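Local coordinates for switch-activating protein 1 (PDB 5JDK) that binds specific DNA sequences as a homodimer, acting in mating-type switching and blocking replication forks at a barrier near the ribosomal RNA coding region, at residues Val45-Leu51 against Glu118-Leu123; Lys37-Met41 against Gln84-Met89; Tyr60-Ala64 against Cys81-Ile85. One frame throughout, in Å; residues are numbered along the deposited sequence.

Contact 1. Residues Val45-Leu51 against Glu118-Leu123; sequences VRHKHEL and EWKARL
Lys48 crosses from the turn after helix 34-46 to Trp119 and Glu118 of helix 107-131, apolar at its base and charged at its end. Its CB abuts the edge of the Trp119 indole in plane, 3.7 Å from CZ3. CG then leaves the backbone between N and the carbonyl carbon (chi1 70°) and lies over the His49 ring. From there the chain runs extended, CD and CE passing Glu118 OE2, until NZ forms a salt bridge with that oxygen at 2.7 Å, on its anti side. NZ also donates to a water at 2.9 Å, and this water in turn donates to Glu118 O. Val45 CG1 lies against the same carboxylate, 3.3 Å from Glu118 CD.

Arg122 answers in the opposite direction. Its NE donates to Lys48 O at 2.9 Å, approaching 50° out of the carbonyl plane, and NH2 adds a weak bond to Leu51 O. His49 CD2 covers one face of the guanidinium, while NH1 pairs with Glu125 on the same helix. Deeper in, Leu51 CD2 meets Trp119 CH2 at 3.6 Å, and the Phe59 ring meets the indole, the two planes nearly parallel.

The contact is thus two-layered: an apolar floor around Trp119 lies beneath a polar outer layer, where the Lys48 ammonium is paired with the Glu118 carboxylate and Arg122 serves main-chain carbonyl oxygens just past the end of helix 34-46.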
ATOM      1  N   VAL A  45       2.390   3.306   4.453  1.00  6.23           N
ATOM      2  CA  VAL A  45       1.486   4.069   5.306  1.00  6.49           C
ATOM      3  C   VAL A  45       2.240   5.118   6.118  1.00  6.58           C
ATOM      4  O   VAL A  45       1.772   6.248   6.264  1.00  7.06           O
ATOM      5  CB  VAL A  45       0.667   3.113   6.187  1.00  8.61           C
ATOM      6  CG1 VAL A  45      -0.081   3.853   7.260  1.00  9.52           C
ATOM      7  CG2 VAL A  45      -0.324   2.354   5.314  1.00  8.97           C
ATOM      8  N   ARG A  46       3.399   4.762   6.682  1.00  6.96           N
ATOM      9  CA  ARG A  46       4.167   5.729   7.464  1.00  6.80           C
ATOM     10  C   ARG A  46       4.477   6.974   6.655  1.00  6.53           C
ATOM     11  O   ARG A  46       4.488   8.086   7.195  1.00  7.83           O
ATOM     12  CB  ARG A  46       5.473   5.096   7.953  1.00  7.49           C
ATOM     13  CG  ARG A  46       6.403   6.058   8.684  1.00  8.02           C
ATOM     14  CD  ARG A  46       5.785   6.511   9.991  1.00 10.91           C
ATOM     15  NE  ARG A  46       6.527   7.556  10.704  1.00 10.70           N
ATOM     16  CZ  ARG A  46       6.340   8.866  10.542  1.00 10.04           C
ATOM     17  NH1 ARG A  46       5.459   9.309   9.650  1.00 10.93           N
ATOM     18  NH2 ARG A  46       7.028   9.731  11.269  1.00 11.63           N
ATOM     19  N   HIS A  47       4.744   6.804   5.362  1.00  7.03           N
ATOM     20  CA  HIS A  47       5.127   7.893   4.477  1.00  6.75           C
ATOM     21  C   HIS A  47       3.968   8.407   3.632  1.00  7.29           C
ATOM     22  O   HIS A  47       4.203   9.124   2.659  1.00  7.62           O
ATOM     23  CB  HIS A  47       6.269   7.429   3.567  1.00  8.10           C
ATOM     24  CG  HIS A  47       7.538   7.153   4.302  1.00  8.15           C
ATOM     25  ND1 HIS A  47       7.809   5.954   4.922  1.00  9.86           N
ATOM     26  CD2 HIS A  47       8.605   7.949   4.539  1.00 10.29           C
ATOM     27  CE1 HIS A  47       8.992   6.022   5.511  1.00 12.30           C
ATOM     28  NE2 HIS A  47       9.496   7.221   5.291  1.00 13.06           N
ATOM     29  N   LYS A  48       2.726   8.105   4.007  1.00  6.47           N
ATOM     30  CA  LYS A  48       1.602   8.331   3.102  1.00  7.15           C
ATOM     31  C   LYS A  48       1.433   9.797   2.743  1.00  7.89           C
ATOM     32  O   LYS A  48       0.969  10.109   1.638  1.00  8.36           O
ATOM     33  CB  LYS A  48       0.315   7.772   3.712  1.00  7.38           C
ATOM     34  CG  LYS A  48      -0.214   8.540   4.912  1.00  8.58           C
ATOM     35  CD  LYS A  48      -1.389   7.839   5.554  1.00  8.43           C
ATOM     36  CE  LYS A  48      -1.985   8.695   6.643  1.00 10.24           C
ATOM     37  NZ  LYS A  48      -3.150   8.024   7.272  1.00 10.91           N
ATOM     38  N   HIS A  49       1.775  10.709   3.648  1.00  8.08           N
ATOM     39  CA  HIS A  49       1.606  12.128   3.370  1.00  9.25           C
ATOM     40  C   HIS A  49       2.666  12.659   2.428  1.00  8.83           C
ATOM     41  O   HIS A  49       2.562  13.807   1.981  1.00 11.56           O
ATOM     42  CB  HIS A  49       1.571  12.919   4.678  1.00 12.63           C
ATOM     43  CG  HIS A  49       0.317  12.688   5.465  1.00 31.38           C
ATOM     44  ND1 HIS A  49       0.320  12.223   6.762  1.00 42.00           N
ATOM     45  CD2 HIS A  49      -0.984  12.830   5.119  1.00 39.14           C
ATOM     46  CE1 HIS A  49      -0.925  12.105   7.188  1.00 41.75           C
ATOM     47  NE2 HIS A  49      -1.736  12.465   6.210  1.00 42.45           N
ATOM     48  N   GLU A  50       3.659  11.845   2.096  1.00  8.83           N
ATOM     49  CA  GLU A  50       4.685  12.241   1.151  1.00  9.10           C
ATOM     50  C   GLU A  50       4.289  12.000  -0.294  1.00  9.67           C
ATOM     51  O   GLU A  50       4.915  12.588  -1.178  1.00 12.64           O
ATOM     52  CB  GLU A  50       6.007  11.532   1.469  1.00  9.28           C
ATOM     53  CG  GLU A  50       6.521  11.878   2.853  1.00 10.41           C
ATOM     54  CD  GLU A  50       7.831  11.220   3.217  1.00 10.69           C
ATOM     55  OE1 GLU A  50       8.231  11.311   4.385  1.00 15.91           O
ATOM     56  OE2 GLU A  50       8.470  10.611   2.348  1.00 16.05           O
ATOM     57  N   LEU A  51       3.258  11.194  -0.561  1.00  8.30           N
ATOM     58  CA  LEU A  51       2.775  11.025  -1.925  1.00  8.41           C
ATOM     59  C   LEU A  51       2.050  12.293  -2.368  1.00  9.11           C
ATOM     60  O   LEU A  51       1.125  12.771  -1.697  1.00 11.06           O
ATOM     61  CB  LEU A  51       1.855   9.809  -2.030  1.00  8.16           C
ATOM     62  CG  LEU A  51       1.211   9.611  -3.401  1.00  8.68           C
ATOM     63  CD1 LEU A  51       2.248   9.386  -4.496  1.00  9.44           C
ATOM     64  CD2 LEU A  51       0.245   8.453  -3.382  1.00 10.40           C
ATOM     65  N   GLU A 118      -5.918   2.042   5.342  1.00  6.85           N
ATOM     66  CA  GLU A 118      -5.363   3.382   5.495  1.00  6.79           C
ATOM     67  C   GLU A 118      -4.773   3.887   4.179  1.00  6.16           C
ATOM     68  O   GLU A 118      -4.926   5.065   3.821  1.00  7.10           O
ATOM     69  CB  GLU A 118      -4.335   3.361   6.625  1.00  8.36           C
ATOM     70  CG  GLU A 118      -3.837   4.721   7.008  1.00  9.92           C
ATOM     71  CD  GLU A 118      -3.091   4.777   8.330  1.00  9.86           C
ATOM     72  OE1 GLU A 118      -3.139   3.804   9.092  1.00 12.84           O
ATOM     73  OE2 GLU A 118      -2.477   5.823   8.591  1.00 12.10           O
ATOM     74  N   TRP A 119      -4.118   3.008   3.425  1.00  6.27           N
ATOM     75  CA  TRP A 119      -3.571   3.409   2.132  1.00  6.44           C
ATOM     76  C   TRP A 119      -4.675   3.706   1.125  1.00  6.41           C
ATOM     77  O   TRP A 119      -4.612   4.714   0.399  1.00  7.20           O
ATOM     78  CB  TRP A 119      -2.622   2.330   1.608  1.00  6.69           C
ATOM     79  CG  TRP A 119      -1.897   2.736   0.366  1.00  6.36           C
ATOM     80  CD1 TRP A 119      -1.840   2.055  -0.811  1.00  6.97           C
ATOM     81  CD2 TRP A 119      -1.113   3.932   0.175  1.00  6.16           C
ATOM     82  NE1 TRP A 119      -1.065   2.739  -1.717  1.00  6.96           N
ATOM     83  CE2 TRP A 119      -0.614   3.894  -1.137  1.00  6.49           C
ATOM     84  CE3 TRP A 119      -0.776   5.017   0.987  1.00  7.03           C
ATOM     85  CZ2 TRP A 119       0.191   4.909  -1.662  1.00  6.99           C
ATOM     86  CZ3 TRP A 119       0.024   6.021   0.464  1.00  7.89           C
ATOM     87  CH2 TRP A 119       0.503   5.954  -0.842  1.00  8.15           C
ATOM     88  N   LYS A 120      -5.702   2.855   1.081  1.00  6.62           N
ATOM     89  CA  LYS A 120      -6.866   3.109   0.244  1.00  6.50           C
ATOM     90  C   LYS A 120      -7.453   4.486   0.528  1.00  6.69           C
ATOM     91  O   LYS A 120      -7.826   5.226  -0.402  1.00  6.95           O
ATOM     92  CB  LYS A 120      -7.888   2.003   0.524  1.00  7.20           C
ATOM     93  CG  LYS A 120      -9.232   2.185  -0.134  1.00  9.83           C
ATOM     94  CD  LYS A 120     -10.094   0.953   0.082  1.00 10.66           C
ATOM     95  CE  LYS A 120     -11.493   1.134  -0.445  1.00 15.67           C
ATOM     96  NZ  LYS A 120     -12.240  -0.156  -0.466  1.00 19.01           N
ATOM     97  N   ALA A 121      -7.567   4.833   1.811  1.00  6.67           N
ATOM     98  CA  ALA A 121      -8.111   6.134   2.188  1.00  7.45           C
ATOM     99  C   ALA A 121      -7.230   7.276   1.697  1.00  6.42           C
ATOM    100  O   ALA A 121      -7.740   8.312   1.256  1.00  7.59           O
ATOM    101  CB  ALA A 121      -8.309   6.198   3.702  1.00  8.62           C
ATOM    102  N   ARG A 122      -5.904   7.112   1.749  1.00  6.74           N
ATOM    103  CA  ARG A 122      -5.022   8.166   1.240  1.00  7.34           C
ATOM    104  C   ARG A 122      -5.168   8.336  -0.271  1.00  6.38           C
ATOM    105  O   ARG A 122      -5.252   9.469  -0.776  1.00  6.96           O
ATOM    106  CB  ARG A 122      -3.565   7.874   1.613  1.00  7.38           C
ATOM    107  CG  ARG A 122      -2.554   8.855   1.029  1.00  7.77           C
ATOM    108  CD  ARG A 122      -2.797  10.256   1.533  1.00  8.23           C
ATOM    109  NE  ARG A 122      -1.725  11.141   1.087  1.00  8.50           N
ATOM    110  CZ  ARG A 122      -1.824  12.456   0.979  1.00  9.81           C
ATOM    111  NH1 ARG A 122      -2.953  13.078   1.275  1.00 11.26           N
ATOM    112  NH2 ARG A 122      -0.779  13.154   0.564  1.00 11.50           N
ATOM    113  N   LEU A 123      -5.207   7.226  -1.014  1.00  6.43           N
ATOM    114  CA  LEU A 123      -5.373   7.329  -2.458  1.00  6.91           C
ATOM    115  C   LEU A 123      -6.697   8.000  -2.803  1.00  6.59           C
ATOM    116  O   LEU A 123      -6.763   8.836  -3.712  1.00  7.44           O
ATOM    117  CB  LEU A 123      -5.296   5.940  -3.089  1.00  6.39           C
ATOM    118  CG  LEU A 123      -3.932   5.240  -3.037  1.00  7.93           C
ATOM    119  CD1 LEU A 123      -4.072   3.804  -3.474  1.00  8.09           C
ATOM    120  CD2 LEU A 123      -2.898   5.938  -3.890  1.00  9.64           C
TER
HETATM  121  O   HOH W   1      -5.092   7.421   5.249  1.00 11.66           O

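Contact 2. Residues Lys37-Met41 against Gln84-Met89; sequences KIKLM and QIISIM
Met41 N donates to Lys37 O at 2.9 Å, an ordinary helical bond that puts the two residues one turn apart, with Ile88 of the other helix packed against both side chains. No hydrogen bond crosses between the segments, whose axes lie 11.0 Å apart and cross at -107°.

Ile88 carries the largest share of the contact. Its CD1 touches Lys37 CG at 3.9 Å as the extended lysine slides past in the opposite direction, and its CG2 meets Met41 CG at 4.0 Å. Met41 bends at both chi2 (-56°) and chi3 (-66°), which carries SD toward Ile85 CG2 and brings CE to Met89 SD at 4.0 Å. Leu40 uses one branch: CD2 rests 3.9 Å from Ile85 CG1 and also touches Gln84 CB. The amide of Gln84 turns elsewhere, its NE2 bonding to His76. An alanine in place of Ile88 would probably leave the Lys37 methylenes and Met41 CG without their shared neighbour and open a gap between the helices.

Leu112 and Cys116 of helix 107-131 close in on Met41 and Met89. With only methyl, methylene and thioether groups meeting, the crossing of helices 34-46 and 78-98 rests on shape and dispersion.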
ATOM      1  N   LYS A  37       5.138  -8.281   2.981  1.00  8.66           N
ATOM      2  CA  LYS A  37       4.036  -7.410   2.584  1.00  7.70           C
ATOM      3  C   LYS A  37       3.689  -6.445   3.697  1.00  7.85           C
ATOM      4  O   LYS A  37       3.432  -5.261   3.450  1.00  7.89           O
ATOM      5  CB  LYS A  37       2.796  -8.240   2.261  1.00  8.75           C
ATOM      6  CG  LYS A  37       2.894  -9.051   0.998  1.00  9.14           C
ATOM      7  CD  LYS A  37       1.659  -9.926   0.841  1.00 10.63           C
ATOM      8  CE  LYS A  37       1.700 -10.742  -0.423  1.00 11.87           C
ATOM      9  NZ  LYS A  37       0.529 -11.636  -0.496  1.00 12.27           N
ATOM     10  N   ILE A  38       3.664  -6.941   4.933  1.00  8.68           N
ATOM     11  CA  ILE A  38       3.398  -6.082   6.076  1.00  9.01           C
ATOM     12  C   ILE A  38       4.510  -5.051   6.260  1.00  8.24           C
ATOM     13  O   ILE A  38       4.236  -3.871   6.487  1.00  9.04           O
ATOM     14  CB  ILE A  38       3.152  -6.932   7.335  1.00  9.56           C
ATOM     15  CG1 ILE A  38       1.813  -7.649   7.209  1.00  9.80           C
ATOM     16  CG2 ILE A  38       3.196  -6.077   8.605  1.00 12.67           C
ATOM     17  CD1 ILE A  38       1.578  -8.746   8.233  1.00 13.22           C
ATOM     18  N   LYS A  39       5.779  -5.459   6.164  1.00  8.41           N
ATOM     19  CA  LYS A  39       6.854  -4.472   6.260  1.00  8.89           C
ATOM     20  C   LYS A  39       6.718  -3.390   5.190  1.00  8.35           C
ATOM     21  O   LYS A  39       6.893  -2.187   5.469  1.00  8.80           O
ATOM     22  CB  LYS A  39       8.206  -5.166   6.149  1.00 10.43           C
ATOM     23  CG  LYS A  39       8.543  -6.030   7.356  1.00 11.73           C
ATOM     24  CD  LYS A  39       9.867  -6.752   7.169  1.00 20.91           C
ATOM     25  CE  LYS A  39      10.248  -7.536   8.413  1.00 37.31           C
ATOM     26  NZ  LYS A  39      11.493  -8.322   8.212  1.00 43.56           N
ATOM     27  N   LEU A  40       6.416  -3.804   3.956  1.00  7.55           N
ATOM     28  CA  LEU A  40       6.267  -2.864   2.855  1.00  7.27           C
ATOM     29  C   LEU A  40       5.116  -1.900   3.112  1.00  7.21           C
ATOM     30  O   LEU A  40       5.272  -0.676   2.968  1.00  7.38           O
ATOM     31  CB  LEU A  40       6.062  -3.633   1.555  1.00  7.15           C
ATOM     32  CG  LEU A  40       5.805  -2.808   0.298  1.00  7.74           C
ATOM     33  CD1 LEU A  40       6.929  -1.831   0.040  1.00  9.18           C
ATOM     34  CD2 LEU A  40       5.633  -3.730  -0.889  1.00  9.14           C
ATOM     35  N   MET A  41       3.939  -2.428   3.483  1.00  6.90           N
ATOM     36  CA  MET A  41       2.796  -1.549   3.697  1.00  6.52           C
ATOM     37  C   MET A  41       2.953  -0.676   4.935  1.00  6.75           C
ATOM     38  O   MET A  41       2.435   0.442   4.955  1.00  7.02           O
ATOM     39  CB  MET A  41       1.499  -2.344   3.715  1.00  6.78           C
ATOM     40  CG  MET A  41       1.146  -2.941   2.379  1.00  7.02           C
ATOM     41  SD  MET A  41       1.016  -1.777   1.020  1.00  7.20           S
ATOM     42  CE  MET A  41      -0.404  -0.821   1.542  1.00  9.91           C
ATOM     43  N   GLN A  84       4.075  -4.541  -6.634  1.00  6.92           N
ATOM     44  CA  GLN A  84       3.803  -5.288  -5.405  1.00  6.83           C
ATOM     45  C   GLN A  84       2.679  -4.639  -4.614  1.00  6.20           C
ATOM     46  O   GLN A  84       1.805  -5.328  -4.069  1.00  7.18           O
ATOM     47  CB  GLN A  84       5.043  -5.349  -4.510  1.00  8.79           C
ATOM     48  CG  GLN A  84       6.275  -5.988  -5.100  1.00 11.60           C
ATOM     49  CD  GLN A  84       6.177  -7.487  -5.189  1.00 13.87           C
ATOM     50  OE1 GLN A  84       5.084  -8.047  -5.204  1.00 14.51           O
ATOM     51  NE2 GLN A  84       7.327  -8.158  -5.242  1.00 15.10           N
ATOM     52  N   ILE A  85       2.695  -3.306  -4.524  1.00  6.23           N
ATOM     53  CA  ILE A  85       1.649  -2.601  -3.786  1.00  5.95           C
ATOM     54  C   ILE A  85       0.307  -2.721  -4.509  1.00  5.75           C
ATOM     55  O   ILE A  85      -0.737  -2.940  -3.885  1.00  6.35           O
ATOM     56  CB  ILE A  85       2.062  -1.135  -3.545  1.00  6.05           C
ATOM     57  CG1 ILE A  85       3.361  -1.081  -2.737  1.00  6.45           C
ATOM     58  CG2 ILE A  85       0.951  -0.367  -2.827  1.00  6.22           C
ATOM     59  CD1 ILE A  85       4.050   0.247  -2.793  1.00  7.64           C
ATOM     60  N   ILE A  86       0.314  -2.577  -5.838  1.00  5.82           N
ATOM     61  CA  ILE A  86      -0.900  -2.768  -6.631  1.00  5.93           C
ATOM     62  C   ILE A  86      -1.511  -4.126  -6.347  1.00  6.35           C
ATOM     63  O   ILE A  86      -2.727  -4.252  -6.147  1.00  6.80           O
ATOM     64  CB  ILE A  86      -0.606  -2.579  -8.128  1.00  7.19           C
ATOM     65  CG1 ILE A  86      -0.376  -1.091  -8.396  1.00  7.04           C
ATOM     66  CG2 ILE A  86      -1.736  -3.116  -8.996  1.00  8.84           C
ATOM     67  CD1 ILE A  86       0.155  -0.775  -9.785  1.00  8.87           C
ATOM     68  N   SER A  87      -0.678  -5.165  -6.346  1.00  6.77           N
ATOM     69  CA  SER A  87      -1.173  -6.512  -6.099  1.00  7.28           C
ATOM     70  C   SER A  87      -1.708  -6.671  -4.680  1.00  6.13           C
ATOM     71  O   SER A  87      -2.770  -7.275  -4.480  1.00  7.07           O
ATOM     72  CB  SER A  87      -0.072  -7.531  -6.372  1.00  8.94           C
ATOM     73  OG  SER A  87      -0.581  -8.837  -6.180  1.00 11.96           O
ATOM     74  N   ILE A  88      -0.992  -6.144  -3.682  1.00  6.03           N
ATOM     75  CA  ILE A  88      -1.491  -6.187  -2.312  1.00  6.43           C
ATOM     76  C   ILE A  88      -2.878  -5.555  -2.233  1.00  5.60           C
ATOM     77  O   ILE A  88      -3.782  -6.073  -1.560  1.00  6.15           O
ATOM     78  CB  ILE A  88      -0.481  -5.507  -1.365  1.00  6.15           C
ATOM     79  CG1 ILE A  88       0.758  -6.391  -1.182  1.00  7.23           C
ATOM     80  CG2 ILE A  88      -1.118  -5.163  -0.011  1.00  8.41           C
ATOM     81  CD1 ILE A  88       1.945  -5.673  -0.607  1.00  7.74           C
ATOM     82  N   MET A  89      -3.051  -4.399  -2.870  1.00  5.67           N
ATOM     83  CA  MET A  89      -4.336  -3.711  -2.800  1.00  6.23           C
ATOM     84  C   MET A  89      -5.433  -4.438  -3.574  1.00  6.12           C
ATOM     85  O   MET A  89      -6.600  -4.413  -3.159  1.00  7.44           O
ATOM     86  CB  MET A  89      -4.178  -2.269  -3.273  1.00  7.01           C
ATOM     87  CG  MET A  89      -3.260  -1.428  -2.390  1.00  6.77           C
ATOM     88  SD  MET A  89      -3.756  -1.331  -0.651  1.00  6.99           S
ATOM     89  CE  MET A  89      -5.244  -0.339  -0.780  1.00  8.74           C
TER

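Contact 3. Residues Tyr60-Ala64 against Cys81-Ile85; sequences YAKIA and CRNQI. With GOL (glycerol), chain B.
Tyr60 and Arg82 make the aromatic part of this contact. The arginine, extended from CG to NE, runs over one face of the phenol ring, with CG in a CH-pi contact 3.9 Å from the ring centroid and 7° off its normal. Further out the guanidinium lies almost parallel to the ring, the two planes 12° apart, with Tyr60 CE2 over its face.

The apolar contacts are small and close. Ile85 CD1 comes in at the edge of the same ring, 3.8 Å from CD1 of Tyr60. Ala64 CB packs on Cys81 CB at 3.7 Å, and Cys81 SG reaches Ile63 CG2 at 3.9 Å.

Hydrogen bonds go to a glycerol, probably from the crystallisation liquor. Tyr60 OH and glycerol O2 are 2.7 Å apart, while Arg82 NE donates to glycerol O3 at 3.0 Å in a nearly straight bond, so one glycerol bridges the Tyr60 hydroxyl and Arg82 NE.

The family of this DNA-binding domain is placed in the helix-turn-helix clan. Here the segments of helices 56-71 and 78-98 cross at 90°. Leu40 and Val44 of helix 34-46 cover Ile63 and Ile85, and Trp119 of helix 107-131 touches Tyr60.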
ATOM      1  N   TYR A  60       7.231   6.045  -5.084  1.00  5.90           N
ATOM      2  CA  TYR A  60       7.491   4.610  -5.147  1.00  6.04           C
ATOM      3  C   TYR A  60       8.982   4.314  -5.198  1.00  5.73           C
ATOM      4  O   TYR A  60       9.420   3.263  -4.701  1.00  5.91           O
ATOM      5  CB  TYR A  60       6.689   3.925  -6.277  1.00  6.44           C
ATOM      6  CG  TYR A  60       5.198   4.054  -5.994  1.00  6.73           C
ATOM      7  CD1 TYR A  60       4.608   3.349  -4.953  1.00  6.63           C
ATOM      8  CD2 TYR A  60       4.409   4.949  -6.697  1.00  6.59           C
ATOM      9  CE1 TYR A  60       3.276   3.520  -4.631  1.00  7.54           C
ATOM     10  CE2 TYR A  60       3.067   5.121  -6.393  1.00  6.75           C
ATOM     11  CZ  TYR A  60       2.511   4.414  -5.345  1.00  6.43           C
ATOM     12  OH  TYR A  60       1.201   4.595  -4.982  1.00  8.16           O
ATOM     13  N   ALA A  61       9.775   5.216  -5.778  1.00  5.62           N
ATOM     14  CA  ALA A  61      11.221   5.026  -5.740  1.00  6.31           C
ATOM     15  C   ALA A  61      11.733   5.060  -4.308  1.00  5.45           C
ATOM     16  O   ALA A  61      12.585   4.244  -3.916  1.00  6.48           O
ATOM     17  CB  ALA A  61      11.930   6.098  -6.567  1.00  6.59           C
ATOM     18  N   LYS A  62      11.251   6.028  -3.511  1.00  5.66           N
ATOM     19  CA  LYS A  62      11.665   6.125  -2.120  1.00  6.00           C
ATOM     20  C   LYS A  62      11.248   4.895  -1.326  1.00  5.55           C
ATOM     21  O   LYS A  62      12.036   4.369  -0.526  1.00  6.25           O
ATOM     22  CB  LYS A  62      11.094   7.399  -1.497  1.00  6.58           C
ATOM     23  CG  LYS A  62      11.337   7.471   0.000  1.00  9.13           C
ATOM     24  CD  LYS A  62      10.997   8.807   0.612  1.00 10.83           C
ATOM     25  CE  LYS A  62      11.368   8.838   2.081  1.00 13.60           C
ATOM     26  NZ  LYS A  62      11.056  10.115   2.743  1.00 12.56           N
ATOM     27  N   ILE A  63      10.013   4.433  -1.518  1.00  6.29           N
ATOM     28  CA  ILE A  63       9.560   3.242  -0.807  1.00  5.80           C
ATOM     29  C   ILE A  63      10.432   2.048  -1.159  1.00  5.64           C
ATOM     30  O   ILE A  63      10.822   1.272  -0.283  1.00  6.52           O
ATOM     31  CB  ILE A  63       8.072   2.971  -1.103  1.00  6.78           C
ATOM     32  CG1 ILE A  63       7.166   4.109  -0.610  1.00  6.88           C
ATOM     33  CG2 ILE A  63       7.639   1.618  -0.531  1.00  7.39           C
ATOM     34  CD1 ILE A  63       7.190   4.348   0.867  1.00  8.43           C
ATOM     35  N   ALA A  64      10.738   1.862  -2.445  1.00  5.80           N
ATOM     36  CA  ALA A  64      11.587   0.740  -2.824  1.00  6.31           C
ATOM     37  C   ALA A  64      12.938   0.835  -2.132  1.00  6.00           C
ATOM     38  O   ALA A  64      13.486  -0.172  -1.649  1.00  6.48           O
ATOM     39  CB  ALA A  64      11.778   0.733  -4.333  1.00  6.75           C
ATOM     40  N   CYS A  81       8.317  -2.369  -7.446  1.00  7.05           N
ATOM     41  CA  CYS A  81       7.819  -2.030  -6.118  1.00  7.09           C
ATOM     42  C   CYS A  81       6.353  -1.621  -6.185  1.00  7.43           C
ATOM     43  O   CYS A  81       5.502  -2.125  -5.430  1.00  7.60           O
ATOM     44  CB  CYS A  81       8.665  -0.902  -5.534  1.00  8.86           C
ATOM     45  SG  CYS A  81       8.076  -0.263  -3.972  1.00  9.95           S
ATOM     46  N   ARG A  82       6.039  -0.703  -7.092  1.00  7.15           N
ATOM     47  CA  ARG A  82       4.663  -0.265  -7.237  1.00  7.78           C
ATOM     48  C   ARG A  82       3.749  -1.437  -7.576  1.00  7.21           C
ATOM     49  O   ARG A  82       2.631  -1.528  -7.062  1.00  6.97           O
ATOM     50  CB  ARG A  82       4.592   0.815  -8.301  1.00  8.58           C
ATOM     51  CG  ARG A  82       3.275   1.530  -8.343  1.00  7.76           C
ATOM     52  CD  ARG A  82       3.353   2.563  -9.402  1.00  8.94           C
ATOM     53  NE  ARG A  82       2.168   3.400  -9.487  1.00  8.29           N
ATOM     54  CZ  ARG A  82       2.097   4.410 -10.334  1.00  8.07           C
ATOM     55  NH1 ARG A  82       3.126   4.660 -11.128  1.00 10.53           N
ATOM     56  NH2 ARG A  82       1.020   5.185 -10.388  1.00  8.57           N
ATOM     57  N   ASN A  83       4.217  -2.372  -8.403  1.00  6.90           N
ATOM     58  CA  ASN A  83       3.394  -3.525  -8.764  1.00  7.28           C
ATOM     59  C   ASN A  83       3.106  -4.401  -7.551  1.00  6.79           C
ATOM     60  O   ASN A  83       2.014  -4.978  -7.444  1.00  7.11           O
ATOM     61  CB  ASN A  83       4.069  -4.337  -9.866  1.00  7.75           C
ATOM     62  CG  ASN A  83       3.239  -5.524 -10.294  1.00 31.06           C
ATOM     63  OD1 ASN A  83       3.676  -6.672 -10.214  1.00 38.50           O
ATOM     64  ND2 ASN A  83       2.016  -5.253 -10.725  1.00 36.45           N
ATOM     65  N   GLN A  84       4.075  -4.541  -6.634  1.00  6.92           N
ATOM     66  CA  GLN A  84       3.803  -5.288  -5.405  1.00  6.83           C
ATOM     67  C   GLN A  84       2.679  -4.639  -4.614  1.00  6.20           C
ATOM     68  O   GLN A  84       1.805  -5.328  -4.069  1.00  7.18           O
ATOM     69  CB  GLN A  84       5.043  -5.349  -4.510  1.00  8.79           C
ATOM     70  CG  GLN A  84       6.275  -5.988  -5.100  1.00 11.60           C
ATOM     71  CD  GLN A  84       6.177  -7.487  -5.189  1.00 13.87           C
ATOM     72  OE1 GLN A  84       5.084  -8.047  -5.204  1.00 14.51           O
ATOM     73  NE2 GLN A  84       7.327  -8.158  -5.242  1.00 15.10           N
ATOM     74  N   ILE A  85       2.695  -3.306  -4.524  1.00  6.23           N
ATOM     75  CA  ILE A  85       1.649  -2.601  -3.786  1.00  5.95           C
ATOM     76  C   ILE A  85       0.307  -2.721  -4.509  1.00  5.75           C
ATOM     77  O   ILE A  85      -0.737  -2.940  -3.885  1.00  6.35           O
ATOM     78  CB  ILE A  85       2.062  -1.135  -3.545  1.00  6.05           C
ATOM     79  CG1 ILE A  85       3.361  -1.081  -2.737  1.00  6.45           C
ATOM     80  CG2 ILE A  85       0.951  -0.367  -2.827  1.00  6.22           C
ATOM     81  CD1 ILE A  85       4.050   0.247  -2.793  1.00  7.64           C
TER
HETATM   82  C1  GOL B 201      -1.904   0.776  -5.299  1.00  9.43           C
HETATM   83  O1  GOL B 201      -3.002   0.445  -6.123  1.00 10.55           O
HETATM   84  C2  GOL B 201      -1.264   2.110  -5.666  1.00  9.00           C
HETATM   85  O2  GOL B 201      -0.429   2.451  -4.580  1.00  7.98           O
HETATM   86  C3  GOL B 201      -0.483   1.993  -6.974  1.00  9.56           C
HETATM   87  O3  GOL B 201       0.059   3.225  -7.395  1.00  8.98           O

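Contacts 2 and 3 share Ile85 on helix 78-98, their centres about 9 Å apart; they also meet directly where Leu40 CD1 lies 3.6 Å from Ile63 CG2. Contact 1, centred about 12 Å from contact 2 and 13 Å from contact 3, reaches both through Trp119: its CB packs on Met41 CE at 3.9 Å, and its CZ2 lies 3.5 Å from Tyr60 OH. Trp119 NE1 also bonds to the glycerol held in contact 3, which thus sits between helices 56-71, 78-98 and 107-131. At the periphery, Glu50 OE2 of contact 1 forms a salt bridge with Lys62 NZ of contact 3 at 2.7 Å. Together the contacts tie all four helices into one domain.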